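Minor capsid protein (Cafeteriavirus-dependent mavirus, PDB 6G42) forms the pentons of the virophage capsid, a single jelly-roll protein assembled as a ring of five that probably sits at the icosahedral fivefold vertices. Local coordinates at residues C[144-147]-C[148-152]; C[193-196]-C[197-200]; C[278-281]-C[282-286]. One frame throughout, in Å; residues are numbered along the deposited sequence.

Interaction 1 (C[144-147]-C[148-152]); sequences ITTT and ENFRN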
# COMPACT_ATOMS: atom_id res chain seq x y z
N ILE C 144 -24.74 16.61 -9.45
CA ILE C 144 -25.90 17.48 -9.68
C ILE C 144 -25.77 18.03 -11.10
O ILE C 144 -24.77 18.66 -11.43
CB ILE C 144 -25.97 18.64 -8.66
CG1 ILE C 144 -26.26 18.08 -7.26
CG2 ILE C 144 -27.06 19.64 -9.03
CD1 ILE C 144 -25.84 19.00 -6.13
N THR C 145 -26.79 17.78 -11.91
CA THR C 145 -26.87 18.27 -13.29
C THR C 145 -27.86 19.43 -13.37
O THR C 145 -28.95 19.35 -12.79
CB THR C 145 -27.26 17.16 -14.27
OG1 THR C 145 -26.31 16.10 -14.18
CG2 THR C 145 -27.30 17.66 -15.72
N THR C 146 -27.48 20.48 -14.09
CA THR C 146 -28.22 21.75 -14.13
C THR C 146 -28.05 22.48 -15.46
O THR C 146 -27.04 22.30 -16.15
CB THR C 146 -27.75 22.71 -13.01
OG1 THR C 146 -26.33 22.63 -12.85
CG2 THR C 146 -28.41 22.36 -11.68
N THR C 147 -29.05 23.29 -15.81
CA THR C 147 -28.97 24.21 -16.96
C THR C 147 -28.44 25.56 -16.51
O THR C 147 -28.46 25.88 -15.32
CB THR C 147 -30.34 24.43 -17.63
OG1 THR C 147 -31.26 25.01 -16.69
CG2 THR C 147 -30.91 23.11 -18.16
N GLU C 148 -27.98 26.35 -17.48
CA GLU C 148 -27.40 27.68 -17.20
C GLU C 148 -28.44 28.67 -16.67
O GLU C 148 -28.13 29.50 -15.81
CB GLU C 148 -26.71 28.24 -18.45
CG GLU C 148 -26.09 29.63 -18.25
CD GLU C 148 -24.96 29.95 -19.22
OE1 GLU C 148 -24.84 29.30 -20.29
OE2 GLU C 148 -24.17 30.86 -18.91
N ASN C 149 -29.66 28.59 -17.19
CA ASN C 149 -30.77 29.45 -16.75
C ASN C 149 -31.17 29.21 -15.28
O ASN C 149 -31.53 30.16 -14.58
CB ASN C 149 -31.98 29.25 -17.68
CG ASN C 149 -33.11 30.23 -17.42
OD1 ASN C 149 -32.88 31.37 -17.00
ND2 ASN C 149 -34.34 29.80 -17.67
N PHE C 150 -31.10 27.96 -14.83
CA PHE C 150 -31.35 27.61 -13.42
C PHE C 150 -30.31 28.22 -12.48
O PHE C 150 -30.67 28.78 -11.44
CB PHE C 150 -31.39 26.08 -13.22
CG PHE C 150 -31.67 25.66 -11.80
CD1 PHE C 150 -30.63 25.50 -10.88
CD2 PHE C 150 -32.97 25.44 -11.36
CE1 PHE C 150 -30.89 25.13 -9.57
CE2 PHE C 150 -33.23 25.06 -10.05
CZ PHE C 150 -32.19 24.91 -9.15
N ARG C 151 -29.04 28.10 -12.85
CA ARG C 151 -27.93 28.62 -12.04
C ARG C 151 -27.94 30.14 -11.87
O ARG C 151 -27.54 30.65 -10.82
CB ARG C 151 -26.59 28.18 -12.65
CG ARG C 151 -26.23 26.73 -12.38
CD ARG C 151 -25.01 26.31 -13.19
NE ARG C 151 -25.37 25.76 -14.50
CZ ARG C 151 -24.56 25.68 -15.56
NH1 ARG C 151 -23.31 26.14 -15.52
NH2 ARG C 151 -25.01 25.15 -16.69
N ASN C 152 -28.38 30.85 -12.91
CA ASN C 152 -28.58 32.30 -12.84
C ASN C 152 -29.77 32.66 -11.93
O ASN C 152 -29.69 33.62 -11.16
CB ASN C 152 -28.80 32.90 -14.24
CG ASN C 152 -27.54 32.86 -15.10
OD1 ASN C 152 -26.46 33.23 -14.65
ND2 ASN C 152 -27.68 32.41 -16.34
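Thr147 and Glu148 mark the point where the chain, leaving strand 141-145, turns into helix 148-153, and the first turn of that helix brings Phe150 and Arg151 beside Thr146 and Thr147. Thr147 is the N-cap. Its OG1 faces the start of the helix and takes a weak hydrogen bond from Phe150 N, 3.5 Å from OG1. The same hydroxyl has a second, weak partner in Asp129, which also reaches weakly to Asn149 on the first turn, so a carboxylate lies close to the positive end of the helix dipole.

The carbonyl of Thr147 accepts two bonds, both weak. Arg151 N approaches Thr147 O at 3.4 Å, the first i to i+4 bond of the helix. Arg151 then bends at its third torsion (chi3 -90°) and brings its own NE back to that oxygen, 3.2 Å from NE to Thr147 O. The oxygen lies at the edge of the guanidinium, near its plane. Arg151's stronger partner is Asp186, which forms a salt bridge with NH2. The backbone of Asp186 pairs with Thr146, so the arginine ties the helix start to the chain beside the strand end.

Beside the cap, the contact is apolar. Phe150 CG stands anti to its backbone N (chi1 -179°), which brings the ring against the Thr146 methyl and in against Ile125, Pro131 and Ile156, part of the filling between this helix and strand 154-158. Across the contact the ring meets a single methyl, which approaches obliquely: Thr146 CG2, 3.9 Å from Phe150 CD1.

Interaction 2 (C[193-196]-C[197-200]); sequences STLE and FLTP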
# COMPACT_ATOMS: atom_id res chain seq x y z
N SER C 193 -15.14 11.07 -2.46
CA SER C 193 -16.15 10.07 -2.12
C SER C 193 -16.58 10.24 -0.66
O SER C 193 -15.75 10.48 0.21
CB SER C 193 -15.59 8.66 -2.34
OG SER C 193 -16.61 7.68 -2.19
N THR C 194 -17.90 10.14 -0.41
CA THR C 194 -18.47 10.26 0.95
C THR C 194 -19.36 9.06 1.35
O THR C 194 -20.21 9.18 2.24
CB THR C 194 -19.29 11.57 1.12
OG1 THR C 194 -20.46 11.53 0.29
CG2 THR C 194 -18.45 12.78 0.79
N LEU C 195 -19.12 7.91 0.74
CA LEU C 195 -19.87 6.70 1.07
C LEU C 195 -19.62 6.25 2.52
O LEU C 195 -20.48 5.63 3.13
CB LEU C 195 -19.51 5.57 0.09
CG LEU C 195 -19.64 5.85 -1.42
CD1 LEU C 195 -19.35 4.58 -2.22
CD2 LEU C 195 -21.02 6.40 -1.77
N GLU C 196 -18.45 6.57 3.06
CA GLU C 196 -18.14 6.37 4.49
C GLU C 196 -19.10 7.09 5.45
O GLU C 196 -19.30 6.62 6.57
CB GLU C 196 -16.68 6.77 4.78
CG GLU C 196 -16.36 8.25 4.58
CD GLU C 196 -14.88 8.59 4.70
OE1 GLU C 196 -14.21 8.05 5.61
OE2 GLU C 196 -14.39 9.42 3.92
N PHE C 197 -19.66 8.23 5.02
CA PHE C 197 -20.67 9.00 5.79
C PHE C 197 -22.11 8.46 5.68
O PHE C 197 -22.99 8.93 6.40
CB PHE C 197 -20.70 10.46 5.32
CG PHE C 197 -19.56 11.30 5.85
CD1 PHE C 197 -18.28 11.15 5.34
CD2 PHE C 197 -19.79 12.25 6.84
CE1 PHE C 197 -17.23 11.92 5.82
CE2 PHE C 197 -18.75 13.02 7.33
CZ PHE C 197 -17.46 12.86 6.82
N LEU C 198 -22.33 7.52 4.76
CA LEU C 198 -23.66 6.96 4.47
C LEU C 198 -23.88 5.55 5.02
O LEU C 198 -24.99 5.20 5.41
CB LEU C 198 -23.88 6.97 2.95
CG LEU C 198 -23.70 8.31 2.22
CD1 LEU C 198 -24.00 8.17 0.73
CD2 LEU C 198 -24.57 9.42 2.80
N THR C 199 -22.83 4.73 5.03
CA THR C 199 -22.94 3.36 5.53
C THR C 199 -23.38 3.31 7.00
O THR C 199 -22.77 3.98 7.86
CB THR C 199 -21.63 2.53 5.34
OG1 THR C 199 -21.82 1.22 5.89
CG2 THR C 199 -20.41 3.17 6.02
N PRO C 200 -24.43 2.53 7.30
CA PRO C 200 -24.85 2.38 8.68
C PRO C 200 -24.02 1.35 9.46
O PRO C 200 -24.19 1.25 10.67
CB PRO C 200 -26.28 1.87 8.54
CG PRO C 200 -26.23 1.03 7.31
CD PRO C 200 -25.26 1.71 6.40
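Leu195 O is gripped by two backbone N-H groups: Leu198 N lies 3.1 Å from Leu195 O and Thr199 N 3.2 Å from the same oxygen. The two donors come from different directions. Thr199 N sits almost in line with the C=O bond (166° at the oxygen), whereas Leu198 N stands well above the carbonyl plane. One residue earlier, Phe197 N reaches Thr194 O at 3.0 Å, again from above the plane. Together these bonds wind the segment 194-199 into a short, tight turn in the loop that leads to strand 201-207.

Glu196 CG, lodged between its backbone N and carbonyl carbon (chi1 64°), runs alongside the Phe197 ring, 3.6 Å from Phe197 CD1, with the carboxylate plane nearly perpendicular to the ring. Leu195 and Leu198 approach only loosely, Leu195 CD2 and Leu198 CD1 lying 4.3 Å apart; both side chains pack on Tyr106 of helix 106-120. Phe197 fits against Val164 and Asp165 of helix 160-165, and its carbonyl accepts a hydrogen bond from Lys60 of the second subunit.

Three successive amides, Phe197, Leu198 and Thr199, are satisfied by carbonyls of the turn itself, so much of its polar backbone is paired locally although it is largely buried, which leaves the apolar side chains to pack on the two helices and Phe197 O to bond to the neighbouring copy.

Interaction 3 (C[278-281]-C[282-286]); sequences TIYD and YDNEK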
# COMPACT_ATOMS: atom_id res chain seq x y z
N THR C 278 -22.49 -11.09 14.51
CA THR C 278 -23.42 -10.01 14.79
C THR C 278 -22.88 -8.71 14.21
O THR C 278 -21.69 -8.42 14.33
CB THR C 278 -23.60 -9.81 16.30
OG1 THR C 278 -23.79 -11.08 16.94
CG2 THR C 278 -24.79 -8.94 16.59
N ILE C 279 -23.78 -7.92 13.61
CA ILE C 279 -23.44 -6.64 13.01
C ILE C 279 -23.91 -5.54 13.96
O ILE C 279 -25.07 -5.54 14.35
CB ILE C 279 -24.13 -6.46 11.64
CG1 ILE C 279 -23.80 -7.62 10.69
CG2 ILE C 279 -23.71 -5.15 10.98
CD1 ILE C 279 -24.79 -7.78 9.55
N TYR C 280 -23.01 -4.62 14.30
CA TYR C 280 -23.37 -3.39 15.03
C TYR C 280 -23.43 -2.21 14.07
O TYR C 280 -22.48 -1.97 13.34
CB TYR C 280 -22.34 -3.09 16.12
CG TYR C 280 -22.54 -3.92 17.36
CD1 TYR C 280 -22.11 -5.24 17.41
CD2 TYR C 280 -23.19 -3.40 18.47
CE1 TYR C 280 -22.31 -6.02 18.54
CE2 TYR C 280 -23.40 -4.17 19.60
CZ TYR C 280 -22.96 -5.48 19.64
OH TYR C 280 -23.16 -6.24 20.77
N ASP C 281 -24.55 -1.48 14.08
CA ASP C 281 -24.67 -0.23 13.33
C ASP C 281 -24.07 0.94 14.13
O ASP C 281 -23.73 0.78 15.30
CB ASP C 281 -26.13 0.06 12.96
CG ASP C 281 -26.67 -0.85 11.85
OD1 ASP C 281 -26.00 -1.83 11.47
OD2 ASP C 281 -27.80 -0.59 11.37
N TYR C 282 -23.94 2.10 13.48
CA TYR C 282 -23.41 3.30 14.14
C TYR C 282 -24.31 3.87 15.25
O TYR C 282 -23.80 4.44 16.20
CB TYR C 282 -23.06 4.39 13.12
CG TYR C 282 -21.71 4.15 12.48
CD1 TYR C 282 -20.55 4.33 13.21
CD2 TYR C 282 -21.61 3.72 11.16
CE1 TYR C 282 -19.31 4.09 12.64
CE2 TYR C 282 -20.37 3.48 10.59
CZ TYR C 282 -19.22 3.67 11.33
OH TYR C 282 -18.00 3.43 10.76
N ASP C 283 -25.62 3.67 15.12
CA ASP C 283 -26.57 3.97 16.23
C ASP C 283 -26.60 2.91 17.36
O ASP C 283 -27.48 2.94 18.23
CB ASP C 283 -27.98 4.26 15.69
CG ASP C 283 -28.60 3.09 14.94
OD1 ASP C 283 -28.28 1.92 15.24
OD2 ASP C 283 -29.43 3.36 14.04
N ASN C 284 -25.65 1.98 17.32
CA ASN C 284 -25.44 0.93 18.34
C ASN C 284 -26.60 -0.08 18.43
O ASN C 284 -26.71 -0.81 19.42
CB ASN C 284 -25.08 1.56 19.71
CG ASN C 284 -23.85 0.92 20.36
OD1 ASN C 284 -22.91 0.49 19.68
ND2 ASN C 284 -23.83 0.89 21.68
N GLU C 285 -27.42 -0.15 17.38
CA GLU C 285 -28.49 -1.15 17.27
C GLU C 285 -27.90 -2.44 16.74
O GLU C 285 -27.25 -2.46 15.70
CB GLU C 285 -29.60 -0.67 16.32
CG GLU C 285 -30.81 -1.59 16.28
CD GLU C 285 -32.01 -0.98 15.58
OE1 GLU C 285 -31.83 -0.11 14.69
OE2 GLU C 285 -33.15 -1.37 15.91
N LYS C 286 -28.13 -3.53 17.47
CA LYS C 286 -27.56 -4.83 17.15
C LYS C 286 -28.48 -5.62 16.21
O LYS C 286 -29.70 -5.63 16.39
CB LYS C 286 -27.35 -5.59 18.45
CG LYS C 286 -26.44 -6.79 18.33
CD LYS C 286 -26.10 -7.40 19.68
CE LYS C 286 -27.21 -8.31 20.20
NZ LYS C 286 -26.76 -9.09 21.39
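A tight beta hairpin joins strand 272-281 to strand 286-288, and its bend is a type I turn from Asp281 to Asn284. Asn284 N closes the turn on Asp281 O, 3.0 Å away, lying well above that carbonyl's plane. Asp281 N gives a nearly straight bond (175°) to Glu285 O at 3.3 Å, the last rung before the loop. Inside the bend Asp283 adds an Asx turn: its OD1, met on the anti side, accepts from Glu285 N at 3.1 Å.

In this single jelly-roll protein the hairpin belongs to a sheet in which strand 272-281 also pairs with strands 33-37 and 201-207. Tyr280 and Lys286 face one another as an antiparallel non-hydrogen-bonded pair, with both side chains on the same side of the sheet. Lys286 starts out anti to its backbone N (chi1 -165°), and its aliphatic chain runs alongside the tyrosine, putting CG over one face of the ring in a CH-pi contact, 4.2 Å from the centroid and displaced toward the rim. Further out, Lys286 CD passes 3.3 Å from Tyr280 OH, and Thr278 CG2 crosses obliquely beside Lys286 CG.

Asp281, Asp283 and Glu285 gather their carboxylates around Lys67, which forms a salt bridge with each and probably offsets their mutual repulsion; the Tyr102 hydroxyl also hydrogen-bonds to Asp281 OD2, and His287 bonds to OD1. Tyr282, the second residue of the turn, reaches the second subunit, where its ring stacks on His59 of that copy.

The three contacts follow one another along the chain, 144-152, then 193-200, then 278-286, and mark a path from one end of the elongated molecule toward its middle. Interaction 1 is the outlier, centred about 34 Å from the centre of the chain and, between centres, 27 Å from interaction 2 and 40 Å from interaction 3. Interactions 2 and 3 are 16 Å apart between centres and do meet: Pro200 O lies 2.9 Å from Tyr282 N, a probable hydrogen bond, where the loop before strand 201-207 reaches the hairpin of strand 272-281. Both also touch the second subunit, so this central region probably helps hold neighbouring copies together in the five-chain assembly, whereas no other chain touches interaction 1.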